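Local coordinates for protein transcriptional regulators (LACI-FAMILY TRANSCRIPTIONAL REGULATORY PROTEIN) (Corynebacterium glutamicum, PDB 3GYB) that probably acts as a LacI-family transcriptional regulator that binds DNA at cis-regulatory sites, and contains a periplasmic-binding-protein-like domain carrying a magnesium ion, at residues 102-105 with 106-110; 128-131 with 132-136; 159-162 with 163-167; 168-171 with 172-176; 240-243 with 244-247. All coordinates share one frame; numbering follows the deposited sequence.

Interaction 1: residues 102-105 with 106-110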
loop_
_atom_site.group_PDB
_atom_site.type_symbol
_atom_site.label_atom_id
_atom_site.label_comp_id
_atom_site.label_asym_id
_atom_site.label_seq_id
_atom_site.Cartn_x
_atom_site.Cartn_y
_atom_site.Cartn_z
ATOM N N ASP A 102 -12.512 -18.030 -3.847
ATOM C CA ASP A 102 -11.552 -18.224 -2.758
ATOM C C ASP A 102 -11.270 -19.685 -2.456
ATOM O O ASP A 102 -10.158 -20.044 -2.073
ATOM C CB ASP A 102 -12.042 -17.541 -1.481
ATOM C CG ASP A 102 -11.937 -16.038 -1.553
ATOM O OD1 ASP A 102 -10.827 -15.541 -1.844
ATOM O OD2 ASP A 102 -12.959 -15.361 -1.320
ATOM N N PHE A 103 -12.283 -20.532 -2.606
ATOM C CA PHE A 103 -12.082 -21.949 -2.347
ATOM C C PHE A 103 -11.069 -22.504 -3.341
ATOM O O PHE A 103 -10.144 -23.224 -2.964
ATOM C CB PHE A 103 -13.411 -22.697 -2.458
ATOM C CG PHE A 103 -14.406 -22.311 -1.402
ATOM C CD1 PHE A 103 -14.145 -22.567 -0.060
ATOM C CD2 PHE A 103 -15.596 -21.679 -1.745
ATOM C CE1 PHE A 103 -15.054 -22.199 0.927
ATOM C CE2 PHE A 103 -16.513 -21.307 -0.763
ATOM C CZ PHE A 103 -16.241 -21.567 0.573
ATOM N N ARG A 104 -11.237 -22.147 -4.609
ATOM C CA ARG A 104 -10.333 -22.602 -5.658
ATOM C C ARG A 104 -8.931 -22.024 -5.462
ATOM O O ARG A 104 -7.934 -22.736 -5.586
ATOM C CB ARG A 104 -10.881 -22.196 -7.029
ATOM C CG ARG A 104 -9.963 -22.502 -8.206
ATOM C CD ARG A 104 -9.590 -23.975 -8.277
ATOM N NE ARG A 104 -8.747 -24.253 -9.435
ATOM C CZ ARG A 104 -7.961 -25.318 -9.552
ATOM N NH1 ARG A 104 -7.906 -26.216 -8.579
ATOM N NH2 ARG A 104 -7.223 -25.480 -10.644
ATOM N N GLY A 105 -8.865 -20.730 -5.159
ATOM C CA GLY A 105 -7.580 -20.084 -4.956
ATOM C C GLY A 105 -6.766 -20.726 -3.851
ATOM O O GLY A 105 -5.569 -20.986 -4.014
ATOM N N ALA A 106 -7.415 -20.989 -2.722
ATOM C CA ALA A 106 -6.747 -21.608 -1.585
ATOM C C ALA A 106 -6.364 -23.050 -1.920
ATOM O O ALA A 106 -5.369 -23.572 -1.426
ATOM C CB ALA A 106 -7.653 -21.571 -0.364
ATOM N N GLU A 107 -7.160 -23.689 -2.768
ATOM C CA GLU A 107 -6.877 -25.061 -3.171
ATOM C C GLU A 107 -5.601 -25.069 -4.013
ATOM O O GLU A 107 -4.728 -25.922 -3.837
ATOM C CB GLU A 107 -8.045 -25.619 -3.987
ATOM C CG GLU A 107 -7.802 -27.008 -4.553
ATOM C CD GLU A 107 -8.986 -27.521 -5.348
ATOM O OE1 GLU A 107 -9.406 -26.840 -6.309
ATOM O OE2 GLU A 107 -9.499 -28.608 -5.010
ATOM N N ILE A 108 -5.501 -24.106 -4.922
ATOM C CA ILE A 108 -4.338 -23.993 -5.788
ATOM C C ILE A 108 -3.079 -23.771 -4.959
ATOM O O ILE A 108 -2.058 -24.415 -5.183
ATOM C CB ILE A 108 -4.487 -22.815 -6.773
ATOM C CG1 ILE A 108 -5.637 -23.096 -7.745
ATOM C CG2 ILE A 108 -3.179 -22.587 -7.520
ATOM C CD1 ILE A 108 -5.903 -21.970 -8.729
ATOM N N ALA A 109 -3.163 -22.852 -4.001
ATOM C CA ALA A 109 -2.030 -22.536 -3.146
ATOM C C ALA A 109 -1.567 -23.740 -2.343
ATOM O O ALA A 109 -0.377 -24.046 -2.295
ATOM C CB ALA A 109 -2.395 -21.397 -2.196
ATOM N N THR A 110 -2.517 -24.419 -1.709
ATOM C CA THR A 110 -2.206 -25.577 -0.887
ATOM C C THR A 110 -1.668 -26.720 -1.732
ATOM O O THR A 110 -0.662 -27.339 -1.383
ATOM C CB THR A 110 -3.453 -26.038 -0.119
ATOM O OG1 THR A 110 -3.991 -24.921 0.601
ATOM C CG2 THR A 110 -3.105 -27.140 0.871
#
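Arg104 and Glu107, one turn apart at the start of helix 102-115, are joined by a salt bridge in which Arg104 NH1 donates to Glu107 OE1 over 2.8 Å. The oxygen lies near the guanidinium plane, at its edge, whereas the nitrogen comes in from above the carboxylate plane; the two planes stand 88° apart. Bending at chi2 (57°) turns the arginine chain along the helix, while Glu107 is stretched out beyond CG to meet it.

Apolar packing takes one face of the same guanidinium. Ile108 CG1 sits over its centre, 3.7 Å from Arg104 CZ, and the two side chains cross at about a right angle. The cation is thus gripped at an edge by charge and covered on a face by methylene. Beyond the pair, Arg104 rests on Gln260 and Pro261, and Ile108 on Leu263, all of strand 258-264.

The helix follows strand 97-100 of the periplasmic-binding-protein-like fold, and its first residue, Asp102, sends its carboxylate to Arg133 and Arg134 of helix 129-144.

Hydrogen bonds to the backbone make up the rest. Ala106 N donates to Asp102 O at 3.0 Å, and Ile108 N to Arg104 O at 2.9 Å. Further on, Ala106 O accepts twice, from Thr110 N at 3.0 Å and from Thr110 OG1 at 2.8 Å, the two donors reaching it from opposite faces of its plane; the buried hydroxyl is satisfied within the helix.

Interaction 2: residues 128-131 with 132-136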
loop_
_atom_site.group_PDB
_atom_site.type_symbol
_atom_site.label_atom_id
_atom_site.label_comp_id
_atom_site.label_asym_id
_atom_site.label_seq_id
_atom_site.Cartn_x
_atom_site.Cartn_y
_atom_site.Cartn_z
ATOM N N SER A 128 -11.723 -12.506 8.022
ATOM C CA SER A 128 -12.702 -11.983 7.074
ATOM C C SER A 128 -13.492 -13.096 6.393
ATOM O O SER A 128 -13.203 -14.280 6.581
ATOM C CB SER A 128 -11.996 -11.161 6.002
ATOM O OG SER A 128 -11.101 -11.985 5.276
ATOM N N GLY A 129 -14.487 -12.703 5.600
ATOM C CA GLY A 129 -15.294 -13.676 4.885
ATOM C C GLY A 129 -14.435 -14.456 3.910
ATOM O O GLY A 129 -14.568 -15.674 3.780
ATOM N N ALA A 130 -13.550 -13.751 3.212
ATOM C CA ALA A 130 -12.656 -14.398 2.263
ATOM C C ALA A 130 -11.659 -15.235 3.059
ATOM O O ALA A 130 -11.274 -16.328 2.642
ATOM C CB ALA A 130 -11.926 -13.352 1.428
ATOM N N GLY A 131 -11.252 -14.713 4.214
ATOM C CA GLY A 131 -10.310 -15.427 5.055
ATOM C C GLY A 131 -10.855 -16.772 5.502
ATOM O O GLY A 131 -10.149 -17.784 5.462
ATOM N N LEU A 132 -12.113 -16.787 5.930
ATOM C CA LEU A 132 -12.741 -18.023 6.384
ATOM C C LEU A 132 -12.801 -19.040 5.255
ATOM O O LEU A 132 -12.508 -20.218 5.457
ATOM C CB LEU A 132 -14.151 -17.743 6.915
ATOM C CG LEU A 132 -14.271 -17.527 8.428
ATOM C CD1 LEU A 132 -13.481 -16.304 8.854
ATOM C CD2 LEU A 132 -15.739 -17.372 8.801
ATOM N N ARG A 133 -13.175 -18.580 4.065
ATOM C CA ARG A 133 -13.257 -19.457 2.908
ATOM C C ARG A 133 -11.892 -20.057 2.577
ATOM O O ARG A 133 -11.782 -21.249 2.287
ATOM C CB ARG A 133 -13.800 -18.690 1.697
ATOM C CG ARG A 133 -15.283 -18.330 1.802
ATOM C CD ARG A 133 -15.818 -17.814 0.468
ATOM N NE ARG A 133 -15.369 -16.458 0.159
ATOM C CZ ARG A 133 -15.921 -15.354 0.652
ATOM N NH1 ARG A 133 -16.951 -15.439 1.486
ATOM N NH2 ARG A 133 -15.453 -14.162 0.302
ATOM N N ARG A 134 -10.849 -19.234 2.623
ATOM C CA ARG A 134 -9.508 -19.716 2.322
ATOM C C ARG A 134 -9.026 -20.707 3.374
ATOM O O ARG A 134 -8.307 -21.652 3.058
ATOM C CB ARG A 134 -8.546 -18.529 2.191
ATOM C CG ARG A 134 -8.883 -17.672 0.978
ATOM C CD ARG A 134 -8.083 -16.384 0.901
ATOM N NE ARG A 134 -8.702 -15.473 -0.062
ATOM C CZ ARG A 134 -8.319 -14.215 -0.270
ATOM N NH1 ARG A 134 -7.304 -13.698 0.413
ATOM N NH2 ARG A 134 -8.970 -13.466 -1.153
ATOM N N PHE A 135 -9.435 -20.496 4.622
ATOM C CA PHE A 135 -9.061 -21.395 5.707
ATOM C C PHE A 135 -9.775 -22.729 5.523
ATOM O O PHE A 135 -9.171 -23.790 5.662
ATOM C CB PHE A 135 -9.447 -20.794 7.065
ATOM C CG PHE A 135 -9.568 -21.815 8.164
ATOM C CD1 PHE A 135 -8.436 -22.418 8.707
ATOM C CD2 PHE A 135 -10.823 -22.207 8.621
ATOM C CE1 PHE A 135 -8.552 -23.403 9.691
ATOM C CE2 PHE A 135 -10.950 -23.191 9.603
ATOM C CZ PHE A 135 -9.811 -23.789 10.138
ATOM N N GLU A 136 -11.065 -22.671 5.213
ATOM C CA GLU A 136 -11.843 -23.889 5.019
ATOM C C GLU A 136 -11.307 -24.713 3.853
ATOM O O GLU A 136 -11.207 -25.940 3.940
ATOM C CB GLU A 136 -13.316 -23.536 4.798
ATOM C CG GLU A 136 -13.955 -22.850 5.992
ATOM C CD GLU A 136 -15.436 -22.595 5.795
ATOM O OE1 GLU A 136 -15.808 -21.971 4.776
ATOM O OE2 GLU A 136 -16.229 -23.014 6.663
#
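With CG of both Arg133 and Arg134 set anti to the carbonyl carbon (chi1 -71° and -67°), each arginine runs back toward the first turn of helix 129-144, where Gly129 and Ala130 receive them. Arg133 bends at chi3 (-74°), laying one face of its guanidinium over the backbone, with Arg133 NH2 3.4 Å from Ala130 CA. Arg134 stays extended from CG to NE, and Ala130 CB lies off-centre beneath one face of its guanidinium, 3.9 Å from Arg134 NH2. A small alanine methyl therefore touches both cations.

Ser128 is the N-cap: its OG accepts from Gly131 N at 2.9 Å, a capping bond, while Ser128 O takes Leu132 N at 2.8 Å. Leu132 CD1 also leans against that carbonyl oxygen. Two residues on, Arg134 N donates to Ala130 O at 2.9 Å.

The guanidinium groups find their polar partners elsewhere: both form salt bridges with Asp102, Arg133 is hydrogen-bonded to Arg88 O, Thr87 and Thr90, and Arg134 to Ser183 O, with a cation-pi contact to Tyr211. Helix 129-144 connects strands 121-124 and 150-151 in a beta-alpha-beta unit, and this end packs against the start of helix 102-115, with Arg134 near the magnesium ligands Asp212 and Asp229.

Interaction 3: residues 159-162 with 163-167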
loop_
_atom_site.group_PDB
_atom_site.type_symbol
_atom_site.label_atom_id
_atom_site.label_comp_id
_atom_site.label_asym_id
_atom_site.label_seq_id
_atom_site.Cartn_x
_atom_site.Cartn_y
_atom_site.Cartn_z
ATOM N N VAL A 159 -3.134 -7.633 8.737
ATOM C CA VAL A 159 -2.165 -6.567 8.958
ATOM C C VAL A 159 -0.774 -7.183 9.015
ATOM O O VAL A 159 -0.602 -8.308 9.481
ATOM C CB VAL A 159 -2.445 -5.796 10.266
ATOM C CG1 VAL A 159 -3.719 -4.975 10.120
ATOM C CG2 VAL A 159 -2.572 -6.763 11.423
ATOM N N GLU A 160 0.219 -6.444 8.533
ATOM C CA GLU A 160 1.583 -6.944 8.506
ATOM C C GLU A 160 2.133 -7.298 9.876
ATOM O O GLU A 160 2.744 -8.347 10.044
ATOM C CB GLU A 160 2.507 -5.924 7.826
ATOM C CG GLU A 160 3.977 -6.340 7.710
ATOM C CD GLU A 160 4.764 -6.173 9.001
ATOM O OE1 GLU A 160 4.455 -5.245 9.780
ATOM O OE2 GLU A 160 5.713 -6.956 9.225
ATOM N N HIS A 161 1.912 -6.437 10.864
ATOM C CA HIS A 161 2.457 -6.712 12.183
ATOM C C HIS A 161 1.994 -8.044 12.755
ATOM O O HIS A 161 2.792 -8.777 13.339
ATOM C CB HIS A 161 2.122 -5.595 13.170
ATOM C CG HIS A 161 2.839 -5.734 14.477
ATOM N ND1 HIS A 161 4.190 -5.496 14.610
ATOM C CD2 HIS A 161 2.410 -6.155 15.692
ATOM C CE1 HIS A 161 4.563 -5.764 15.849
ATOM N NE2 HIS A 161 3.503 -6.166 16.525
ATOM N N ALA A 162 0.713 -8.359 12.598
ATOM C CA ALA A 162 0.195 -9.628 13.102
ATOM C C ALA A 162 0.789 -10.795 12.319
ATOM O O ALA A 162 1.019 -11.866 12.871
ATOM C CB ALA A 162 -1.328 -9.653 13.016
ATOM N N GLY A 163 1.048 -10.595 11.031
ATOM C CA GLY A 163 1.632 -11.670 10.254
ATOM C C GLY A 163 3.013 -11.983 10.803
ATOM O O GLY A 163 3.439 -13.138 10.859
ATOM N N TYR A 164 3.703 -10.932 11.231
ATOM C CA TYR A 164 5.038 -11.054 11.777
ATOM C C TYR A 164 5.031 -11.813 13.102
ATOM O O TYR A 164 5.684 -12.841 13.227
ATOM C CB TYR A 164 5.649 -9.661 11.974
ATOM C CG TYR A 164 7.026 -9.679 12.596
ATOM C CD1 TYR A 164 8.099 -10.288 11.945
ATOM C CD2 TYR A 164 7.260 -9.076 13.830
ATOM C CE1 TYR A 164 9.372 -10.296 12.509
ATOM C CE2 TYR A 164 8.537 -9.074 14.404
ATOM C CZ TYR A 164 9.585 -9.687 13.734
ATOM O OH TYR A 164 10.850 -9.681 14.287
ATOM N N THR A 165 4.272 -11.321 14.075
ATOM C CA THR A 165 4.239 -11.973 15.383
ATOM C C THR A 165 3.577 -13.343 15.361
ATOM O O THR A 165 4.003 -14.246 16.084
ATOM C CB THR A 165 3.567 -11.076 16.441
ATOM O OG1 THR A 165 2.217 -10.792 16.066
ATOM C CG2 THR A 165 4.341 -9.764 16.568
ATOM N N GLU A 166 2.549 -13.509 14.535
ATOM C CA GLU A 166 1.894 -14.812 14.438
ATOM C C GLU A 166 2.841 -15.847 13.833
ATOM O O GLU A 166 2.831 -17.011 14.232
ATOM C CB GLU A 166 0.631 -14.733 13.572
ATOM C CG GLU A 166 -0.554 -14.053 14.230
ATOM C CD GLU A 166 -1.049 -14.805 15.451
ATOM O OE1 GLU A 166 -1.272 -16.032 15.352
ATOM O OE2 GLU A 166 -1.227 -14.167 16.504
ATOM N N THR A 167 3.650 -15.438 12.859
ATOM C CA THR A 167 4.573 -16.380 12.242
ATOM C C THR A 167 5.684 -16.761 13.212
ATOM O O THR A 167 6.071 -17.927 13.294
ATOM C CB THR A 167 5.192 -15.817 10.939
ATOM O OG1 THR A 167 4.153 -15.601 9.980
ATOM C CG2 THR A 167 6.200 -16.807 10.350
#
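Side chains one turn apart pack along the first two turns of helix 160-173, an outer helix lying beside helix 185-198 in the periplasmic-binding-protein-like fold. Val159 occupies the N-cap position, and its carbonyl oxygen takes Gly163 N at 3.2 Å.

Two pairs of side chains meet along the helix. Glu160 and Tyr164 lie side by side and point the same way, Glu160 OE2 being 3.9 Å from Tyr164 CB; the carboxylate and ring planes are 28° apart. Glu160 packs on Thr219 of the second subunit and Tyr164 on Arg220 of the same neighbouring chain, so this pair is part of the subunit interface. In the other pair, the His161 ring is brought over the next turn by a CG anti to the backbone N (chi1 -171°), and Thr165 CG2 approaches it obliquely, 3.7 Å from His161 NE2.

Glu166 curls back over the helix, placing CG 3.0 Å from Ala162 O; its OE1 is hydrogen-bonded to Asn152 ND2. Ala162 O also accepts Glu166 N at 2.8 Å. One turn later the buried Thr167 OG1 donates to Gly163 O at 2.7 Å, an oxygen also used by Thr167 N.

The side-chain contacts across this turn are van der Waals touches between polar residues rather than ion pairs. Its cohesion therefore comes mainly from main-chain hydrogen bonds, and the Glu166 carboxylate adds a hydrogen bond to Asn152 outside the helix.

Interaction 4: residues 168-171 with 172-176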
loop_
_atom_site.group_PDB
_atom_site.type_symbol
_atom_site.label_atom_id
_atom_site.label_comp_id
_atom_site.label_asym_id
_atom_site.label_seq_id
_atom_site.Cartn_x
_atom_site.Cartn_y
_atom_site.Cartn_z
ATOM N N LEU A 168 6.198 -15.787 13.955
ATOM C CA LEU A 168 7.241 -16.090 14.924
ATOM C C LEU A 168 6.705 -17.062 15.973
ATOM O O LEU A 168 7.415 -17.964 16.411
ATOM C CB LEU A 168 7.736 -14.815 15.609
ATOM C CG LEU A 168 8.628 -13.894 14.774
ATOM C CD1 LEU A 168 8.966 -12.655 15.599
ATOM C CD2 LEU A 168 9.903 -14.624 14.360
ATOM N N ALA A 169 5.452 -16.872 16.377
ATOM C CA ALA A 169 4.849 -17.749 17.380
ATOM C C ALA A 169 4.573 -19.134 16.794
ATOM O O ALA A 169 4.847 -20.148 17.431
ATOM C CB ALA A 169 3.556 -17.132 17.904
ATOM N N LEU A 170 4.037 -19.169 15.580
ATOM C CA LEU A 170 3.723 -20.431 14.907
ATOM C C LEU A 170 4.949 -21.320 14.712
ATOM O O LEU A 170 4.913 -22.518 15.000
ATOM C CB LEU A 170 3.093 -20.144 13.539
ATOM C CG LEU A 170 2.791 -21.350 12.646
ATOM C CD1 LEU A 170 1.602 -22.108 13.202
ATOM C CD2 LEU A 170 2.506 -20.876 11.229
ATOM N N LEU A 171 6.029 -20.734 14.204
ATOM C CA LEU A 171 7.246 -21.498 13.963
ATOM C C LEU A 171 7.951 -21.900 15.254
ATOM O O LEU A 171 8.705 -22.872 15.275
ATOM C CB LEU A 171 8.188 -20.716 13.050
ATOM C CG LEU A 171 7.573 -20.446 11.673
ATOM C CD1 LEU A 171 8.567 -19.669 10.812
ATOM C CD2 LEU A 171 7.206 -21.761 11.006
ATOM N N LYS A 172 7.714 -21.159 16.331
ATOM C CA LYS A 172 8.318 -21.523 17.610
ATOM C C LYS A 172 7.588 -22.753 18.136
ATOM O O LYS A 172 8.203 -23.688 18.640
ATOM C CB LYS A 172 8.188 -20.389 18.625
ATOM C CG LYS A 172 8.477 -20.824 20.068
ATOM C CD LYS A 172 9.922 -21.284 20.242
ATOM C CE LYS A 172 10.133 -21.989 21.578
ATOM N NZ LYS A 172 9.590 -23.378 21.568
ATOM N N GLU A 173 6.267 -22.744 18.012
ATOM C CA GLU A 173 5.453 -23.858 18.480
ATOM C C GLU A 173 5.554 -25.064 17.559
ATOM O O GLU A 173 5.419 -26.205 18.006
ATOM C CB GLU A 173 3.988 -23.435 18.587
ATOM C CG GLU A 173 3.712 -22.417 19.682
ATOM C CD GLU A 173 2.240 -22.092 19.814
ATOM O OE1 GLU A 173 1.411 -22.876 19.307
ATOM O OE2 GLU A 173 1.907 -21.063 20.437
ATOM N N HIS A 174 5.787 -24.809 16.273
ATOM C CA HIS A 174 5.873 -25.885 15.293
ATOM C C HIS A 174 7.039 -25.702 14.338
ATOM O O HIS A 174 6.854 -25.386 13.163
ATOM C CB HIS A 174 4.571 -25.973 14.497
ATOM C CG HIS A 174 3.384 -26.337 15.330
ATOM N ND1 HIS A 174 2.542 -25.395 15.885
ATOM C CD2 HIS A 174 2.918 -27.541 15.733
ATOM C CE1 HIS A 174 1.609 -26.005 16.594
ATOM N NE2 HIS A 174 1.815 -27.308 16.519
ATOM N N PRO A 175 8.265 -25.911 14.833
ATOM C CA PRO A 175 9.466 -25.765 14.007
ATOM C C PRO A 175 9.555 -26.768 12.860
ATOM O O PRO A 175 10.400 -26.622 11.975
ATOM C CB PRO A 175 10.596 -25.924 15.020
ATOM C CG PRO A 175 10.000 -26.861 16.041
ATOM C CD PRO A 175 8.617 -26.281 16.215
ATOM N N GLU A 176 8.680 -27.773 12.867
ATOM C CA GLU A 176 8.680 -28.782 11.808
ATOM C C GLU A 176 8.059 -28.229 10.523
ATOM O O GLU A 176 8.208 -28.815 9.448
ATOM C CB GLU A 176 7.900 -30.026 12.252
ATOM C CG GLU A 176 6.402 -29.802 12.393
ATOM C CD GLU A 176 5.981 -29.376 13.788
ATOM O OE1 GLU A 176 6.822 -28.854 14.548
ATOM O OE2 GLU A 176 4.790 -29.557 14.119
#
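The C-terminal end of helix 160-173 gives way here to a loop, with His174 the first residue to leave helical backbone angles and Pro175 directly behind it. The final turn is closed by His174 N, which donates to Leu170 O at 2.8 Å; Glu173 N does the same to Ala169 O at 3.0 Å. Lys172 N reaches Leu168 O at 3.2 Å from above the carbonyl plane and makes a weak second bond to Ala169 O.

At Leu171 the pattern stops. Its carbonyl oxygen lies 3.1 Å from Pro175 N, which has no hydrogen to give, and the proline ring instead sets CD 3.5 Å from Leu171 O.

Side chains add lighter touches. The Glu173 chain, with CG anti to the carbonyl carbon (chi1 -68°), runs back so that CG comes 3.4 Å from Ala169 O. Leu170 CD1 approaches His174 ND1 at 4.3 Å, and Glu176 OE2 lies at the edge of the imidazole, in its plane.

Leu170 and Leu171 are buried, while Ala169, Lys172 and Glu173 are exposed. Leu170 rests on Ala122 and Leu124 of strand 121-124, and Leu171 on Val177, Leu200 and Leu206; Leu168 and Leu171 meet Leu198, at the end of helix 185-198.

Interaction 5: residues 240-243 with 244-247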
loop_
_atom_site.group_PDB
_atom_site.type_symbol
_atom_site.label_atom_id
_atom_site.label_comp_id
_atom_site.label_asym_id
_atom_site.label_seq_id
_atom_site.Cartn_x
_atom_site.Cartn_y
_atom_site.Cartn_z
ATOM N N LEU A 240 -19.095 -3.076 -14.515
ATOM C CA LEU A 240 -20.143 -3.390 -15.482
ATOM C C LEU A 240 -21.449 -3.717 -14.768
ATOM O O LEU A 240 -22.522 -3.295 -15.202
ATOM C CB LEU A 240 -19.741 -4.577 -16.360
ATOM C CG LEU A 240 -18.616 -4.367 -17.372
ATOM C CD1 LEU A 240 -18.388 -5.657 -18.146
ATOM C CD2 LEU A 240 -18.985 -3.228 -18.315
ATOM N N LEU A 241 -21.366 -4.473 -13.677
ATOM C CA LEU A 241 -22.567 -4.850 -12.933
ATOM C C LEU A 241 -23.267 -3.627 -12.348
ATOM O O LEU A 241 -24.490 -3.503 -12.430
ATOM C CB LEU A 241 -22.219 -5.838 -11.811
ATOM C CG LEU A 241 -23.397 -6.398 -11.002
ATOM C CD1 LEU A 241 -24.316 -7.185 -11.922
ATOM C CD2 LEU A 241 -22.889 -7.293 -9.873
ATOM N N LEU A 242 -22.498 -2.720 -11.754
ATOM C CA LEU A 242 -23.083 -1.518 -11.181
ATOM C C LEU A 242 -23.734 -0.677 -12.276
ATOM O O LEU A 242 -24.831 -0.157 -12.091
ATOM C CB LEU A 242 -22.016 -0.692 -10.462
ATOM C CG LEU A 242 -22.522 0.570 -9.756
ATOM C CD1 LEU A 242 -23.532 0.193 -8.680
ATOM C CD2 LEU A 242 -21.353 1.308 -9.141
ATOM N N LEU A 243 -23.052 -0.546 -13.412
ATOM C CA LEU A 243 -23.586 0.229 -14.527
ATOM C C LEU A 243 -24.924 -0.332 -14.991
ATOM O O LEU A 243 -25.821 0.424 -15.369
ATOM C CB LEU A 243 -22.603 0.240 -15.701
ATOM C CG LEU A 243 -21.358 1.121 -15.575
ATOM C CD1 LEU A 243 -20.439 0.862 -16.753
ATOM C CD2 LEU A 243 -21.764 2.592 -15.527
ATOM N N SER A 244 -25.062 -1.654 -14.956
ATOM C CA SER A 244 -26.308 -2.287 -15.392
ATOM C C SER A 244 -27.450 -1.917 -14.452
ATOM O O SER A 244 -28.612 -1.902 -14.859
ATOM C CB SER A 244 -26.151 -3.808 -15.474
ATOM O OG SER A 244 -26.109 -4.399 -14.186
HETATM N N MSE A 245 -27.125 -1.629 -13.194
HETATM C CA MSE A 245 -28.140 -1.230 -12.221
HETATM C C MSE A 245 -28.456 0.259 -12.361
HETATM O O MSE A 245 -29.607 0.672 -12.238
HETATM C CB MSE A 245 -27.663 -1.494 -10.789
HETATM C CG MSE A 245 -27.359 -2.935 -10.460
HETATM SE SE MSE A 245 -26.553 -3.073 -8.706
HETATM C CE MSE A 245 -26.485 -4.987 -8.588
ATOM N N LEU A 246 -27.426 1.061 -12.616
ATOM C CA LEU A 246 -27.582 2.505 -12.774
ATOM C C LEU A 246 -28.370 2.871 -14.030
ATOM O O LEU A 246 -29.033 3.911 -14.082
ATOM C CB LEU A 246 -26.207 3.181 -12.813
ATOM C CG LEU A 246 -25.403 3.061 -11.515
ATOM C CD1 LEU A 246 -23.992 3.615 -11.697
ATOM C CD2 LEU A 246 -26.134 3.809 -10.404
ATOM N N ASP A 247 -28.292 2.015 -15.042
ATOM C CA ASP A 247 -28.996 2.239 -16.299
ATOM C C ASP A 247 -29.704 0.948 -16.718
ATOM O O ASP A 247 -29.303 0.285 -17.675
ATOM C CB ASP A 247 -27.993 2.688 -17.364
ATOM C CG ASP A 247 -28.661 3.184 -18.623
ATOM O OD1 ASP A 247 -29.876 3.477 -18.579
ATOM O OD2 ASP A 247 -27.962 3.293 -19.653
#
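Leu242 and Leu246, a turn apart near the end of helix 231-246, meet through Leu242 CG and Leu246 CD1 at 3.9 Å. They arrive by different torsions: Leu242 has CG anti to the backbone N (chi1 -177°), whereas Leu246 holds it anti to the carbonyl carbon, so that its chain turns back along the helix toward the earlier residue.

Leu241 shares the rotamer of Leu242, and the selenomethionine Met245, extended beyond CG, runs obliquely past it until its terminal CE lies 4.2 Å from Leu241 CG. On the way Met245 SE passes Leu242 CD1 at 4.4 Å, so this one long chain touches two leucines.

Ser244 is different. Its OG stands between the backbone N and the carbonyl carbon (chi1 73°), which points the hydroxyl back at Leu241 O, to which it donates over 2.6 Å. That oxygen also receives weak bonds from Ser244 N and Met245 N. Leu242 O takes Leu246 N nearly in line with its carbonyl at 2.9 Å, and Met245 N from well above the carbonyl plane. Asp247, the first residue beyond the helix, ends the series with its N on Leu243 O at 3.0 Å.

Leu242 and Leu246 both reach Ile8 of strand 7-12, and Leu241, Leu242 and Met245 reach Val83 of strand 82-85. The chemistry is thus dispersive on the sheet-facing side, while the serine hydroxyl is satisfied by the helix's own backbone.

Each contact lies along one helix or at its end, but their surroundings differ. Interactions 1 and 2 touch directly through salt bridges that join helices 102-115 and 129-144 close to the magnesium ligands, in a buried, charged junction. Interactions 3 and 4 follow each other on helix 160-173, their centres about 13 Å apart; the first reaches the second subunit with polar side chains, the other ends the helix at a more exposed tip with leucines turned inward. Interaction 5 is mainly apolar in its side-chain contacts, its centre about 48 Å from that of interaction 4, on the opposite side of the chain's centre, against strands 7-12 and 82-85.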